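PDB 4BLP: packaging enzyme P4 from Pseudomonas phage phi13, which probably hydrolyses nucleoside triphosphates as a six-subunit, RecA-like helicase motor that drives packaging of the viral RNA into the capsid. Local coordinates for residues F68-I73 and F220-A225; D213-L218 and T240-I245; L148-G153 and N271-S276; I73-D78 and D192-L197; G229-A234 and S267-N272. All blocks are in the same frame, centred on the assembly; numbering follows the deposited sequence.

Contact 1. Residues F68-I73 and F220-A225; sequences FAVGSI and FGITGA
The flat peptide group joining Val70 to Gly71 carries Ile222 CD1 over one of its faces, 3.8 Å from Val70 C and 3.7 Å from Val70 O. Two side chains meet the same methyl: Ile73 CD1 lies 3.9 Å from Ile222 CD1, and Val70 CG2 comes within 4.2 Å of it, the valine crossing the isoleucine at about a right angle. A chi2 of -51° bends the Ile222 chain instead of letting it run extended, and this carries CD1 into the group. Its other branch, CG2, rests 4.1 Å from Gly71 CA. The target is a type II' beta turn, Val70 to Ile73, closed by backbone bonds in both directions between its end residues; Gly71, at positive phi, occupies the first corner. Ile222 is the first residue to leave the helical path after helix 216-221. The turn joins strands 65-70 and 73-78 into a beta hairpin, so the contact sets the hairpin tip against a helix exit. Ala234 and Ala238 of helix 233-248 touch Ile222 and Val70, respectively, Leu193 of helix 193-205 backs Val70, and Pro123 of a neighbouring subunit packs on Ile73.

Contact 2. Residues D213-L218 and T240-I245; sequences DSFRNL and TSLNNI
Asn243 OD1 accepts two backbone N-H groups, those of Leu148 and Ala278, on the helical turn whose Leu242 meets Phe215 and Leu218 across the contact. The amide is held from its other end too: Asn243 ND2 donates to Asn244 OD1 at 2.9 Å, nearly in its own amide plane and with an N-H...O angle of 161°. Asn244 OD1 also receives Gly178 N of a neighbouring subunit. These bonds satisfy buried amides beside an apolar contact made by a single methyl. Leu242 CD1 lies 3.9 Å from Leu218 CD2, the two leucines reaching toward each other tip to tip, and 4.1 Å from Phe215 CE2, whose side chain comes from the opposite direction. Leu218 reaches across because its CG stands anti to the backbone N (chi1 -161°). With the closest CA atoms, those of Leu218 and Leu242, 11.1 Å apart, side chains alone bridge the gap. Phe215 holds the N-cap position of helix 216-221. Just before it, Ser214 OG accepts from Arg216 N at 3.1 Å, an ST turn, and also bonds Glu176; a cis peptide precedes Ser214. Arg216, which points away from Leu242, bonds Thr240 OG1 of a neighbouring subunit through NH1. Leu239 touches both Phe215 and Leu218, and Leu235 touches Leu218. Asp213 ends a central parallel strand and lies by Ser160, a position consistent with the Walker B aspartate of a RecA-like P-loop NTPase.

Contact 3. Residues L148-G153 and N271-S276; sequences LHVVVG and NNIAAS
Val150 CG2 and Ile273 CG2 press together at 3.5 Å, a tight methyl contact between side chains that meet at a slant. The same Ile273 methyl lies 4.3 Å from Val152 CG2, so one branch of the isoleucine spans two residues on the same face of the strand. Ile273 CG2 stands anti to its backbone N (chi1 -68° for CG1), which directs this short branch, rather than CD1, at Val150. The next shell is apolar: Pro259 and Met280 touch Ile273, Ile257 lies against both valines, and Tyr236 of helix 233-248 packs on Ile273. Strand 147-152 is central in the mixed sheet of a RecA-like core, between parallel strands 252-257 and 279-284, and helix 266-274 lies on one face of it. Gly153, directly after the strand, belongs to a probable Walker A P-loop, and its carbonyl bonds Lys159 NZ. At the far end of the helical segment, Ser276 OG donates to Asn272 O at 2.7 Å and also receives Arg216 NH2 of a neighbouring subunit, while Ser276 N bonds Ile273 O. On the strand's other face, turned from Ile273, His149 bonds His144 and Thr281 and meets Trp139 edge-to-face.

Contact 4. Residues I73-D78 and D192-L197; sequences IPLVVD and DLTEML
Strand 73-78 and the first turn of helix 193-205 run in broadly the same direction, their short axes 30° apart and 10.5 Å from each other at closest approach. The backbones come nearest at Leu75 and Thr194, with CA atoms 7.9 Å apart, and no hydrogen bond joins the segments. Leu75 forks over the helix: its CD1 lies 4.0 Å from Leu193 CD2, and its CD2 lies 3.8 Å from Thr194 CG2. Ile73 CD1 adds a looser touch, 4.3 Å from Leu193 CD2, so two strand residues share one leucine methyl. Thr194 works in two directions. Its chi1 of 65° turns OG1 back to the helix start, where Thr194 OG1 donates to Asp192 OD2 at 2.6 Å, on the syn lone pair of that oxygen, while CG2 is left facing Leu75. Asp192 is the N-cap: its OD1 takes Glu195 N at 3.0 Å from above the carboxylate plane, and OD2 also receives a weak bond from Thr194 N. Three donors thus fix the carboxylate and, with it, the rotation of Thr194. Around this join, Phe68 of strand 65-70 touches Leu75, Pro123 of a neighbouring subunit packs on Asp192 and Leu193, and Glu195 makes a salt bridge with Arg128 of that subunit. The helix belongs to the crossover from strand 187-189 to strand 210-213, a beta-alpha-beta unit of the RecA-like core, and here a small antiparallel sheet packs against its N-capped start.

Contact 5. Residues G229-A234 and S267-N272; sequences GGVSVA and SLVYNN
Val269 meets Gly229 and Val231 in the tight half of this contact, which is wholly apolar. Val269 CG2 lies 3.8 Å from Gly229 CA and equally 3.8 Å from Val231 CG2, while Val269 CG1 stands 3.9 Å from the same Val231 methyl. The two valines cross at about a right angle, so Val231 presents one methyl to both branches of Val269. With CG1 anti to the backbone N (chi1 173°), Val269 turns CG2 to the side on which Gly229 lies. The chains come close here: Gly229 CA and Val269 CA are 5.6 Å apart, and Gly229 has no side chain to hold them off. Helix 266-274 forms the return from strand 252-257 to strand 279-284, a beta-alpha-beta crossover that passes over strand 147-152 of the RecA-like sheet; the partner segment is the loop leading into helix 233-248. Pro259 and Ser261 touch Val269, and Tyr236, one turn into that second helix, packs on Val231 and Val269 together. The looser side is formed by Leu268 and Asn272, both partly exposed: each starts toward the loop, but their side chains stay 5.0 Å and 5.7 Å from its nearest atoms. On that side Asn272 ND2 makes a weak hydrogen bond with Tyr236 OH. Gly230 is exposed and turns the loop with a positive phi of 98°. Farther along the loop, Ser232 OG bonds Gly224 O and Val233 pairs through its backbone with Ala225, tying the loop to the residues that follow helix 216-221.

Overall arrangement
Contacts 1 and 4 share Ile73 and the hairpin of strands 65-70 and 73-78, their centres about 13 Å apart. Contact 2 lies near the middle of the chain, touching contacts 3 and 4 with its centre about 10 Å from theirs, and joins helix 216-221, also used by contact 1, to helix 233-248, also entered by contact 5. Contacts 3 and 5 share helix 266-274, centres again about 10 Å apart, while contacts 4 and 5 are farthest separated, centres about 24 Å apart. Along the chain, contact 4 closes before contacts 2 and 5 open. Together they link the small antiparallel sheet, through helices, to the RecA-like sheet and its probable P-loop, all five touching neighbouring subunits of the six-chain assembly.

Contact 1. Residues F68-I73 and F220-A225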
# COMPACT_ATOMS: atom_id res chain seq x y z
N PHE D 68 -3.95 7.98 -24.35
CA PHE D 68 -2.84 7.11 -23.97
C PHE D 68 -2.57 7.32 -22.48
O PHE D 68 -3.32 8.04 -21.80
CB PHE D 68 -1.60 7.36 -24.84
CG PHE D 68 -0.97 8.75 -24.75
CD1 PHE D 68 -1.56 9.85 -25.38
CD2 PHE D 68 0.26 8.93 -24.12
CE1 PHE D 68 -0.94 11.11 -25.35
CE2 PHE D 68 0.88 10.18 -24.11
CZ PHE D 68 0.27 11.27 -24.69
N ALA D 69 -1.52 6.67 -21.96
CA ALA D 69 -1.25 6.83 -20.54
C ALA D 69 0.22 6.76 -20.27
O ALA D 69 0.94 6.04 -20.97
CB ALA D 69 -1.97 5.71 -19.76
N VAL D 70 0.66 7.45 -19.21
CA VAL D 70 2.04 7.27 -18.70
C VAL D 70 1.84 6.93 -17.21
O VAL D 70 1.28 7.74 -16.46
CB VAL D 70 2.98 8.48 -18.97
CG1 VAL D 70 3.27 8.64 -20.48
CG2 VAL D 70 2.50 9.75 -18.36
N GLY D 71 2.19 5.70 -16.82
CA GLY D 71 1.85 5.23 -15.47
C GLY D 71 0.33 5.27 -15.32
O GLY D 71 -0.40 4.88 -16.25
N SER D 72 -0.15 5.83 -14.23
CA SER D 72 -1.60 5.92 -13.99
C SER D 72 -2.16 7.25 -14.54
O SER D 72 -3.34 7.55 -14.33
CB SER D 72 -1.87 5.82 -12.49
OG SER D 72 -1.27 6.92 -11.83
N ILE D 73 -1.32 8.03 -15.25
CA ILE D 73 -1.76 9.35 -15.75
C ILE D 73 -2.36 9.20 -17.14
O ILE D 73 -1.62 8.88 -18.07
CB ILE D 73 -0.55 10.35 -15.80
CG1 ILE D 73 0.14 10.52 -14.43
CG2 ILE D 73 -1.01 11.72 -16.39
CD1 ILE D 73 1.63 10.95 -14.57
N PHE D 220 11.29 10.00 -11.81
CA PHE D 220 10.89 10.13 -10.42
C PHE D 220 9.41 9.84 -10.18
O PHE D 220 9.05 9.30 -9.14
CB PHE D 220 11.21 11.56 -9.91
CG PHE D 220 12.68 11.96 -9.89
CD1 PHE D 220 13.69 11.01 -9.96
CD2 PHE D 220 13.04 13.30 -9.80
CE1 PHE D 220 15.04 11.40 -9.93
CE2 PHE D 220 14.38 13.68 -9.77
CZ PHE D 220 15.36 12.73 -9.79
N GLY D 221 8.57 10.19 -11.12
CA GLY D 221 7.13 10.12 -10.93
C GLY D 221 6.38 8.91 -11.41
O GLY D 221 5.26 8.70 -10.96
N ILE D 222 6.95 8.13 -12.35
CA ILE D 222 6.30 6.94 -12.90
C ILE D 222 6.82 5.75 -12.09
O ILE D 222 7.88 5.20 -12.40
CB ILE D 222 6.55 6.76 -14.43
CG1 ILE D 222 6.07 7.96 -15.25
CG2 ILE D 222 5.89 5.46 -14.96
CD1 ILE D 222 4.60 8.44 -15.00
N THR D 223 6.04 5.37 -11.07
CA THR D 223 6.41 4.34 -10.09
C THR D 223 5.61 3.05 -10.20
O THR D 223 4.69 2.93 -11.00
CB THR D 223 6.17 4.93 -8.68
OG1 THR D 223 4.81 5.39 -8.60
CG2 THR D 223 7.15 6.04 -8.35
N GLY D 224 6.00 2.06 -9.41
CA GLY D 224 5.29 0.79 -9.38
C GLY D 224 6.26 -0.35 -9.29
O GLY D 224 7.45 -0.14 -9.01
N ALA D 225 5.75 -1.57 -9.53
CA ALA D 225 6.54 -2.79 -9.50
C ALA D 225 7.82 -2.62 -10.27
O ALA D 225 7.82 -2.07 -11.38
CB ALA D 225 5.74 -3.95 -10.08

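Contact 2. Residues D213-L218 and T240-I245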
# COMPACT_ATOMS: atom_id res chain seq x y z
N ASP D 213 15.56 18.54 -21.81
CA ASP D 213 16.44 18.46 -20.66
C ASP D 213 15.60 18.77 -19.43
O ASP D 213 15.44 19.94 -19.10
CB ASP D 213 17.61 19.45 -20.82
CG ASP D 213 18.59 19.39 -19.68
OD1 ASP D 213 18.56 18.40 -18.92
OD2 ASP D 213 19.33 20.39 -19.48
N SER D 214 14.96 17.76 -18.81
CA SER D 214 15.16 16.33 -19.09
C SER D 214 13.91 15.54 -18.72
O SER D 214 12.88 16.14 -18.37
CB SER D 214 16.32 15.82 -18.22
OG SER D 214 15.92 15.78 -16.86
N PHE D 215 14.01 14.20 -18.72
CA PHE D 215 12.89 13.35 -18.30
C PHE D 215 13.05 12.92 -16.83
O PHE D 215 12.41 11.96 -16.41
CB PHE D 215 12.78 12.13 -19.25
CG PHE D 215 11.96 12.32 -20.51
CD1 PHE D 215 11.50 13.58 -20.87
CD2 PHE D 215 11.62 11.24 -21.32
CE1 PHE D 215 10.75 13.77 -22.04
CE2 PHE D 215 10.83 11.41 -22.48
CZ PHE D 215 10.41 12.68 -22.84
N ARG D 216 13.86 13.65 -16.04
CA ARG D 216 14.01 13.25 -14.64
C ARG D 216 12.64 13.16 -13.89
O ARG D 216 12.46 12.24 -13.09
CB ARG D 216 15.04 14.10 -13.90
CG ARG D 216 14.65 15.49 -13.54
CD ARG D 216 15.95 16.23 -13.18
NE ARG D 216 16.61 15.75 -11.96
CZ ARG D 216 16.63 16.43 -10.82
NH1 ARG D 216 16.02 17.61 -10.74
NH2 ARG D 216 17.28 15.96 -9.77
N ASN D 217 11.66 14.07 -14.16
CA ASN D 217 10.37 13.95 -13.45
C ASN D 217 9.59 12.70 -13.87
O ASN D 217 8.78 12.21 -13.08
CB ASN D 217 9.52 15.20 -13.66
CG ASN D 217 9.68 16.14 -12.50
OD1 ASN D 217 10.65 16.07 -11.76
ND2 ASN D 217 8.68 16.98 -12.27
N LEU D 218 9.83 12.19 -15.10
CA LEU D 218 9.21 10.93 -15.53
C LEU D 218 9.84 9.78 -14.74
O LEU D 218 9.13 8.91 -14.20
CB LEU D 218 9.43 10.76 -17.05
CG LEU D 218 8.50 9.78 -17.72
CD1 LEU D 218 7.06 10.38 -17.83
CD2 LEU D 218 9.07 9.40 -19.14
N THR D 240 7.63 3.67 -24.21
CA THR D 240 7.06 3.13 -25.48
C THR D 240 5.82 3.91 -25.86
O THR D 240 5.60 4.16 -27.04
CB THR D 240 6.76 1.62 -25.34
OG1 THR D 240 8.02 0.98 -25.10
CG2 THR D 240 6.11 1.03 -26.61
N SER D 241 4.99 4.28 -24.88
CA SER D 241 3.79 5.10 -25.18
C SER D 241 4.17 6.43 -25.80
O SER D 241 3.62 6.81 -26.85
CB SER D 241 2.95 5.31 -23.92
OG SER D 241 2.43 4.07 -23.49
N LEU D 242 5.15 7.14 -25.18
CA LEU D 242 5.59 8.42 -25.73
C LEU D 242 6.24 8.22 -27.08
O LEU D 242 5.96 8.97 -28.03
CB LEU D 242 6.58 9.08 -24.74
CG LEU D 242 5.93 9.48 -23.42
CD1 LEU D 242 7.01 9.97 -22.43
CD2 LEU D 242 4.88 10.64 -23.66
N ASN D 243 7.06 7.17 -27.19
CA ASN D 243 7.67 6.86 -28.49
C ASN D 243 6.62 6.72 -29.63
O ASN D 243 6.77 7.28 -30.72
CB ASN D 243 8.44 5.52 -28.39
CG ASN D 243 9.16 5.24 -29.68
OD1 ASN D 243 10.27 5.75 -29.89
ND2 ASN D 243 8.56 4.40 -30.55
N ASN D 244 5.56 5.95 -29.35
CA ASN D 244 4.59 5.62 -30.37
C ASN D 244 3.67 6.80 -30.66
O ASN D 244 3.15 6.89 -31.78
CB ASN D 244 3.84 4.35 -30.00
CG ASN D 244 4.72 3.10 -30.15
OD1 ASN D 244 5.89 3.19 -30.57
ND2 ASN D 244 4.19 1.92 -29.81
N ILE D 245 3.45 7.70 -29.71
CA ILE D 245 2.68 8.93 -30.01
C ILE D 245 3.52 9.76 -30.99
O ILE D 245 3.01 10.25 -32.00
CB ILE D 245 2.36 9.74 -28.71
CG1 ILE D 245 1.26 9.02 -27.90
CG2 ILE D 245 2.05 11.24 -29.02
CD1 ILE D 245 -0.17 9.02 -28.61

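Contact 3. Residues L148-G153 and N271-S276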
# COMPACT_ATOMS: atom_id res chain seq x y z
N LEU D 148 10.91 8.44 -30.22
CA LEU D 148 11.66 9.08 -29.16
C LEU D 148 13.06 8.54 -29.18
O LEU D 148 13.23 7.32 -29.30
CB LEU D 148 10.95 8.74 -27.83
CG LEU D 148 11.62 9.19 -26.53
CD1 LEU D 148 11.71 10.76 -26.46
CD2 LEU D 148 10.83 8.66 -25.31
N HIS D 149 14.06 9.44 -29.06
CA HIS D 149 15.47 9.06 -28.94
C HIS D 149 15.89 9.45 -27.54
O HIS D 149 15.80 10.63 -27.21
CB HIS D 149 16.36 9.77 -29.99
CG HIS D 149 17.78 9.28 -29.96
ND1 HIS D 149 18.26 8.44 -30.95
CD2 HIS D 149 18.76 9.49 -29.05
CE1 HIS D 149 19.52 8.19 -30.63
NE2 HIS D 149 19.87 8.79 -29.49
N VAL D 150 16.34 8.52 -26.72
CA VAL D 150 16.73 8.93 -25.37
C VAL D 150 18.24 8.93 -25.24
O VAL D 150 18.93 8.07 -25.81
CB VAL D 150 16.07 8.06 -24.26
CG1 VAL D 150 14.54 8.21 -24.31
CG2 VAL D 150 16.48 6.61 -24.39
N VAL D 151 18.76 9.88 -24.46
CA VAL D 151 20.18 10.02 -24.17
C VAL D 151 20.32 9.67 -22.72
O VAL D 151 19.78 10.37 -21.88
CB VAL D 151 20.69 11.46 -24.51
CG1 VAL D 151 22.18 11.63 -24.12
CG2 VAL D 151 20.46 11.75 -26.00
N VAL D 152 21.05 8.57 -22.42
CA VAL D 152 21.10 7.99 -21.09
C VAL D 152 22.47 8.09 -20.47
O VAL D 152 23.48 7.96 -21.14
CB VAL D 152 20.66 6.48 -21.16
CG1 VAL D 152 20.47 5.89 -19.79
CG2 VAL D 152 19.35 6.32 -21.95
N GLY D 153 22.50 8.27 -19.15
CA GLY D 153 23.76 8.31 -18.41
C GLY D 153 23.50 8.76 -17.00
O GLY D 153 22.46 9.37 -16.75
N ASN D 271 19.37 -1.99 -21.63
CA ASN D 271 18.77 -2.85 -22.65
C ASN D 271 17.24 -2.69 -22.68
O ASN D 271 16.64 -2.65 -23.75
CB ASN D 271 19.11 -4.33 -22.40
CG ASN D 271 20.53 -4.69 -22.71
OD1 ASN D 271 21.23 -3.97 -23.42
ND2 ASN D 271 20.96 -5.84 -22.19
N ASN D 272 16.61 -2.61 -21.49
CA ASN D 272 15.15 -2.45 -21.44
C ASN D 272 14.73 -1.11 -22.01
O ASN D 272 13.70 -1.02 -22.68
CB ASN D 272 14.66 -2.61 -19.99
CG ASN D 272 14.80 -4.03 -19.46
OD1 ASN D 272 14.84 -4.99 -20.21
ND2 ASN D 272 14.89 -4.21 -18.17
N ILE D 273 15.53 -0.05 -21.77
CA ILE D 273 15.22 1.27 -22.34
C ILE D 273 15.35 1.21 -23.87
O ILE D 273 14.45 1.67 -24.59
CB ILE D 273 16.14 2.37 -21.73
CG1 ILE D 273 15.78 2.59 -20.26
CG2 ILE D 273 15.98 3.69 -22.50
CD1 ILE D 273 16.71 3.57 -19.52
N ALA D 274 16.45 0.62 -24.39
CA ALA D 274 16.65 0.49 -25.85
C ALA D 274 15.50 -0.28 -26.51
O ALA D 274 15.09 0.06 -27.61
CB ALA D 274 17.97 -0.22 -26.14
N ALA D 275 14.94 -1.29 -25.80
CA ALA D 275 13.86 -2.12 -26.30
C ALA D 275 12.53 -1.38 -26.29
O ALA D 275 11.57 -1.88 -26.87
CB ALA D 275 13.75 -3.39 -25.45
N SER D 276 12.50 -0.17 -25.69
CA SER D 276 11.26 0.59 -25.56
C SER D 276 11.11 1.74 -26.54
O SER D 276 10.00 2.29 -26.63
CB SER D 276 11.15 1.14 -24.14
OG SER D 276 11.33 0.11 -23.17

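Contact 4. Residues I73-D78 and D192-L197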
# COMPACT_ATOMS: atom_id res chain seq x y z
N ILE D 73 -1.32 8.03 -15.25
CA ILE D 73 -1.76 9.35 -15.75
C ILE D 73 -2.36 9.20 -17.14
O ILE D 73 -1.62 8.88 -18.07
CB ILE D 73 -0.55 10.35 -15.80
CG1 ILE D 73 0.14 10.52 -14.43
CG2 ILE D 73 -1.01 11.72 -16.39
CD1 ILE D 73 1.63 10.95 -14.57
N PRO D 74 -3.66 9.48 -17.31
CA PRO D 74 -4.23 9.44 -18.66
C PRO D 74 -3.87 10.73 -19.39
O PRO D 74 -3.85 11.82 -18.78
CB PRO D 74 -5.74 9.39 -18.41
CG PRO D 74 -5.94 10.13 -17.10
CD PRO D 74 -4.65 9.93 -16.29
N LEU D 75 -3.64 10.63 -20.69
CA LEU D 75 -3.30 11.81 -21.50
C LEU D 75 -4.01 11.72 -22.82
O LEU D 75 -4.29 10.63 -23.32
CB LEU D 75 -1.78 11.84 -21.78
CG LEU D 75 -0.87 12.09 -20.56
CD1 LEU D 75 0.58 11.83 -20.94
CD2 LEU D 75 -1.04 13.52 -20.03
N VAL D 76 -4.26 12.90 -23.39
CA VAL D 76 -4.83 12.96 -24.73
C VAL D 76 -3.98 13.91 -25.54
O VAL D 76 -3.61 14.98 -25.05
CB VAL D 76 -6.31 13.42 -24.71
CG1 VAL D 76 -6.83 13.66 -26.15
CG2 VAL D 76 -7.19 12.39 -24.01
N VAL D 77 -3.67 13.53 -26.77
CA VAL D 77 -3.07 14.47 -27.72
C VAL D 77 -4.20 14.77 -28.75
O VAL D 77 -4.88 13.84 -29.21
CB VAL D 77 -1.75 14.00 -28.37
CG1 VAL D 77 -1.92 12.67 -29.07
CG2 VAL D 77 -1.23 15.07 -29.36
N ASP D 78 -4.42 16.05 -29.06
CA ASP D 78 -5.41 16.40 -30.10
C ASP D 78 -4.63 16.77 -31.36
O ASP D 78 -3.90 17.77 -31.38
CB ASP D 78 -6.37 17.51 -29.65
CG ASP D 78 -7.50 17.66 -30.69
OD1 ASP D 78 -7.24 18.20 -31.77
OD2 ASP D 78 -8.60 17.09 -30.48
N ASP D 192 4.90 21.31 -16.23
CA ASP D 192 4.37 19.95 -15.98
C ASP D 192 4.56 19.05 -17.20
O ASP D 192 5.03 19.51 -18.26
CB ASP D 192 2.88 20.01 -15.59
CG ASP D 192 1.97 20.16 -16.78
OD1 ASP D 192 2.20 21.08 -17.58
OD2 ASP D 192 1.03 19.32 -16.92
N LEU D 193 4.17 17.80 -17.06
CA LEU D 193 4.31 16.82 -18.15
C LEU D 193 3.49 17.22 -19.40
O LEU D 193 3.98 17.05 -20.52
CB LEU D 193 3.83 15.47 -17.58
CG LEU D 193 3.63 14.35 -18.63
CD1 LEU D 193 5.00 13.87 -19.20
CD2 LEU D 193 2.89 13.18 -17.97
N THR D 194 2.25 17.75 -19.22
CA THR D 194 1.44 18.08 -20.40
C THR D 194 2.05 19.23 -21.17
O THR D 194 2.09 19.18 -22.41
CB THR D 194 -0.03 18.38 -20.04
OG1 THR D 194 -0.12 19.57 -19.24
CG2 THR D 194 -0.71 17.21 -19.33
N GLU D 195 2.52 20.27 -20.45
CA GLU D 195 3.14 21.41 -21.15
C GLU D 195 4.42 20.93 -21.86
O GLU D 195 4.69 21.35 -22.99
CB GLU D 195 3.46 22.54 -20.13
CG GLU D 195 4.00 23.78 -20.82
CD GLU D 195 4.42 24.88 -19.86
OE1 GLU D 195 4.60 24.60 -18.65
OE2 GLU D 195 4.64 26.01 -20.35
N MET D 196 5.23 20.13 -21.19
CA MET D 196 6.47 19.62 -21.79
C MET D 196 6.15 18.89 -23.10
O MET D 196 6.76 19.21 -24.12
CB MET D 196 7.17 18.66 -20.80
CG MET D 196 8.52 18.11 -21.32
SD MET D 196 8.35 16.75 -22.53
CE MET D 196 7.66 15.47 -21.44
N LEU D 197 5.19 17.96 -23.09
CA LEU D 197 4.87 17.19 -24.30
C LEU D 197 4.27 18.06 -25.40
O LEU D 197 4.63 17.88 -26.55
CB LEU D 197 3.93 16.02 -23.99
CG LEU D 197 3.80 14.98 -25.12
CD1 LEU D 197 5.16 14.41 -25.63
CD2 LEU D 197 2.92 13.84 -24.66

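Contact 5. Residues G229-A234 and S267-N272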
# COMPACT_ATOMS: atom_id res chain seq x y z
N GLY D 229 15.95 -4.99 -12.66
CA GLY D 229 16.92 -3.90 -12.63
C GLY D 229 16.84 -2.92 -11.47
O GLY D 229 17.82 -2.22 -11.20
N GLY D 230 15.70 -2.86 -10.77
CA GLY D 230 15.37 -1.93 -9.68
C GLY D 230 14.52 -0.74 -10.18
O GLY D 230 14.06 0.11 -9.41
N VAL D 231 14.35 -0.66 -11.48
CA VAL D 231 13.64 0.44 -12.13
C VAL D 231 12.21 0.00 -12.37
O VAL D 231 11.97 -1.14 -12.73
CB VAL D 231 14.42 0.86 -13.42
CG1 VAL D 231 13.59 1.81 -14.32
CG2 VAL D 231 15.78 1.48 -13.05
N SER D 232 11.23 0.90 -12.13
CA SER D 232 9.82 0.58 -12.33
C SER D 232 9.55 0.21 -13.77
O SER D 232 9.88 0.98 -14.67
CB SER D 232 8.94 1.76 -11.94
OG SER D 232 9.09 2.00 -10.55
N VAL D 233 8.92 -0.94 -14.01
CA VAL D 233 8.64 -1.36 -15.40
C VAL D 233 7.66 -0.43 -16.06
O VAL D 233 7.68 -0.32 -17.29
CB VAL D 233 8.18 -2.84 -15.53
CG1 VAL D 233 9.31 -3.76 -15.11
CG2 VAL D 233 6.91 -3.12 -14.74
N ALA D 234 6.84 0.31 -15.28
CA ALA D 234 5.93 1.30 -15.85
C ALA D 234 6.71 2.40 -16.60
O ALA D 234 6.14 3.03 -17.50
CB ALA D 234 5.06 1.91 -14.76
N SER D 267 23.38 -2.46 -17.20
CA SER D 267 23.31 -3.06 -18.54
C SER D 267 21.89 -3.55 -18.84
O SER D 267 21.41 -3.32 -19.96
CB SER D 267 24.30 -4.22 -18.67
OG SER D 267 25.62 -3.72 -18.55
N LEU D 268 21.24 -4.21 -17.87
CA LEU D 268 19.88 -4.70 -18.03
C LEU D 268 18.91 -3.53 -18.23
O LEU D 268 18.06 -3.58 -19.12
CB LEU D 268 19.44 -5.52 -16.79
CG LEU D 268 20.03 -6.89 -16.51
CD1 LEU D 268 19.25 -7.53 -15.37
CD2 LEU D 268 19.96 -7.81 -17.72
N VAL D 269 19.02 -2.50 -17.38
CA VAL D 269 18.13 -1.34 -17.49
C VAL D 269 18.31 -0.65 -18.84
O VAL D 269 17.32 -0.32 -19.50
CB VAL D 269 18.34 -0.37 -16.28
CG1 VAL D 269 17.55 0.94 -16.46
CG2 VAL D 269 17.89 -1.07 -14.99
N TYR D 270 19.56 -0.45 -19.28
CA TYR D 270 19.82 0.22 -20.56
C TYR D 270 19.25 -0.63 -21.71
O TYR D 270 18.66 -0.07 -22.63
CB TYR D 270 21.31 0.51 -20.74
CG TYR D 270 21.85 1.67 -19.89
CD1 TYR D 270 21.06 2.28 -18.92
CD2 TYR D 270 23.15 2.13 -20.04
CE1 TYR D 270 21.56 3.32 -18.12
CE2 TYR D 270 23.64 3.19 -19.28
CZ TYR D 270 22.85 3.77 -18.31
OH TYR D 270 23.34 4.79 -17.53
N ASN D 271 19.37 -1.99 -21.63
CA ASN D 271 18.77 -2.85 -22.65
C ASN D 271 17.24 -2.69 -22.68
O ASN D 271 16.64 -2.65 -23.75
CB ASN D 271 19.11 -4.33 -22.40
CG ASN D 271 20.53 -4.69 -22.71
OD1 ASN D 271 21.23 -3.97 -23.42
ND2 ASN D 271 20.96 -5.84 -22.19
N ASN D 272 16.61 -2.61 -21.49
CA ASN D 272 15.15 -2.45 -21.44
C ASN D 272 14.73 -1.11 -22.01
O ASN D 272 13.70 -1.02 -22.68
CB ASN D 272 14.66 -2.61 -19.99
CG ASN D 272 14.80 -4.03 -19.46
OD1 ASN D 272 14.84 -4.99 -20.21
ND2 ASN D 272 14.89 -4.21 -18.17